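Local coordinates for protein taurine:2-oxoglutarate aminotransferase (Bifidobacterium kashiwanohense PV20-2, PDB 6JIX) that probably transfers the amino group of taurine to 2-oxoglutarate, as a class-III aminotransferase that uses pyridoxal 5'-phosphate as its cofactor, at residues L373-N378 / S393-I398. Numbering follows the deposited sequence.
Sequences LTIVKN and SVMPQI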
loop_
_atom_site.group_PDB
_atom_site.type_symbol
_atom_site.label_atom_id
_atom_site.label_comp_id
_atom_site.label_asym_id
_atom_site.label_seq_id
_atom_site.Cartn_x
_atom_site.Cartn_y
_atom_site.Cartn_z
ATOM N N LEU A 373 -23.850 -17.678 -1.015
ATOM C CA LEU A 373 -24.506 -18.950 -0.761
ATOM C C LEU A 373 -23.558 -19.876 -0.006
ATOM O O LEU A 373 -22.375 -19.996 -0.365
ATOM C CB LEU A 373 -24.936 -19.604 -2.069
ATOM C CG LEU A 373 -25.913 -18.802 -2.935
ATOM C CD1 LEU A 373 -26.265 -19.593 -4.196
ATOM C CD2 LEU A 373 -27.167 -18.388 -2.161
ATOM N N THR A 374 -24.071 -20.524 1.044
ATOM C CA THR A 374 -23.335 -21.596 1.705
ATOM C C THR A 374 -23.636 -22.914 0.999
ATOM O O THR A 374 -24.786 -23.371 0.979
ATOM C CB THR A 374 -23.672 -21.687 3.188
ATOM O OG1 THR A 374 -23.355 -20.444 3.831
ATOM C CG2 THR A 374 -22.843 -22.784 3.804
ATOM N N ILE A 375 -22.604 -23.512 0.413
ATOM C CA ILE A 375 -22.719 -24.765 -0.324
ATOM C C ILE A 375 -22.448 -25.922 0.633
ATOM O O ILE A 375 -21.463 -25.914 1.384
ATOM C CB ILE A 375 -21.739 -24.781 -1.510
ATOM C CG1 ILE A 375 -21.919 -23.516 -2.347
ATOM C CG2 ILE A 375 -21.945 -26.010 -2.359
ATOM C CD1 ILE A 375 -23.355 -23.237 -2.738
ATOM N N VAL A 376 -23.316 -26.928 0.603
ATOM C CA VAL A 376 -23.236 -28.045 1.532
ATOM C C VAL A 376 -23.191 -29.353 0.753
ATOM O O VAL A 376 -23.764 -29.469 -0.334
ATOM C CB VAL A 376 -24.423 -28.052 2.516
ATOM C CG1 VAL A 376 -24.371 -26.833 3.444
ATOM C CG2 VAL A 376 -25.727 -28.106 1.744
ATOM N N LYS A 377 -22.485 -30.343 1.316
ATOM C CA LYS A 377 -22.535 -31.705 0.795
ATOM C C LYS A 377 -23.799 -32.433 1.231
ATOM O O LYS A 377 -24.115 -33.490 0.675
ATOM C CB LYS A 377 -21.305 -32.500 1.267
ATOM C CG LYS A 377 -20.307 -32.874 0.166
ATOM C CD LYS A 377 -19.520 -34.135 0.526
ATOM C CE LYS A 377 -18.690 -34.651 -0.651
ATOM N NZ LYS A 377 -19.429 -35.588 -1.553
ATOM N N ASN A 378 -24.562 -31.843 2.152
ATOM C CA ASN A 378 -25.638 -32.529 2.846
ATOM C C ASN A 378 -26.516 -31.542 3.605
ATOM O O ASN A 378 -26.161 -31.106 4.705
ATOM C CB ASN A 378 -25.033 -33.552 3.806
ATOM C CG ASN A 378 -25.992 -34.656 4.166
ATOM O OD1 ASN A 378 -27.003 -34.439 4.862
ATOM N ND2 ASN A 378 -25.679 -35.865 3.698
ATOM N N SER A 393 -10.062 -28.274 -1.803
ATOM C CA SER A 393 -11.427 -27.775 -1.874
ATOM C C SER A 393 -11.991 -27.964 -3.281
ATOM O O SER A 393 -11.340 -27.626 -4.272
ATOM C CB SER A 393 -11.454 -26.299 -1.485
ATOM O OG SER A 393 -12.626 -25.667 -1.957
ATOM N N VAL A 394 -13.212 -28.505 -3.369
ATOM C CA VAL A 394 -13.896 -28.622 -4.655
ATOM C C VAL A 394 -14.529 -27.320 -5.108
ATOM O O VAL A 394 -15.085 -27.266 -6.210
ATOM C CB VAL A 394 -15.036 -29.658 -4.638
ATOM C CG1 VAL A 394 -14.494 -31.032 -4.379
ATOM C CG2 VAL A 394 -16.083 -29.275 -3.593
ATOM N N MET A 395 -14.496 -26.277 -4.286
ATOM C CA MET A 395 -15.182 -25.051 -4.667
ATOM C C MET A 395 -14.621 -24.428 -5.944
ATOM O O MET A 395 -15.419 -23.888 -6.728
ATOM C CB MET A 395 -15.159 -24.074 -3.482
ATOM C CG MET A 395 -15.803 -24.660 -2.229
ATOM S SD MET A 395 -17.611 -24.822 -2.303
ATOM C CE MET A 395 -18.076 -23.254 -3.016
ATOM N N PRO A 396 -13.315 -24.480 -6.232
ATOM C CA PRO A 396 -12.853 -23.930 -7.520
ATOM C C PRO A 396 -13.484 -24.617 -8.725
ATOM O O PRO A 396 -13.745 -23.960 -9.740
ATOM C CB PRO A 396 -11.330 -24.127 -7.457
ATOM C CG PRO A 396 -11.017 -24.106 -6.006
ATOM C CD PRO A 396 -12.189 -24.762 -5.321
ATOM N N GLN A 397 -13.723 -25.925 -8.645
ATOM C CA GLN A 397 -14.482 -26.632 -9.674
ATOM C C GLN A 397 -15.802 -25.928 -9.978
ATOM O O GLN A 397 -16.149 -25.702 -11.143
ATOM C CB GLN A 397 -14.756 -28.051 -9.187
ATOM C CG GLN A 397 -14.554 -29.157 -10.170
ATOM C CD GLN A 397 -14.700 -30.508 -9.494
ATOM O OE1 GLN A 397 -14.065 -30.777 -8.466
ATOM N NE2 GLN A 397 -15.584 -31.348 -10.035
ATOM N N ILE A 398 -16.562 -25.596 -8.925
ATOM C CA ILE A 398 -17.837 -24.893 -9.076
ATOM C C ILE A 398 -17.621 -23.505 -9.661
ATOM O O ILE A 398 -18.374 -23.052 -10.536
ATOM C CB ILE A 398 -18.547 -24.792 -7.717
ATOM C CG1 ILE A 398 -18.624 -26.153 -7.029
ATOM C CG2 ILE A 398 -19.903 -24.126 -7.884
ATOM C CD1 ILE A 398 -19.201 -26.069 -5.639
#
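I375 meets the first turn of helix 395-404 with both of its branches, each finding a different partner. CG1 reaches the terminal methyl of M395, with 3.9 Å between I375 CG1 and M395 CE. The other branch faces I398, where I375 CG2 and I398 CD1 are 4.3 Å apart. The split follows from the isoleucine's first torsion: with chi1 at -52°, CG1 lies beside the backbone N and CG2 anti to it. The CB of M395 does not point at the strand, and the bends at chi2 (-72°) and chi3 (-44°) bring CE across to I375. I398, about a turn further along the helix, presents CD1 to I375. The contact is purely apolar and small, burying 102 Å² in all, and the backbones stay well apart, I375 CA to M395 CA being 8.7 Å. S393 OG accepts a capping bond from M395 N at 3.0 Å, ahead of helix 395-404. The contact joins the middle strand of the antiparallel sheet 361-367, 370-376 and 415-418 to helix 395-404. I416 of strand 415-418 touches all three side chains, and helix 426-447 adds V439 and V443 against I398.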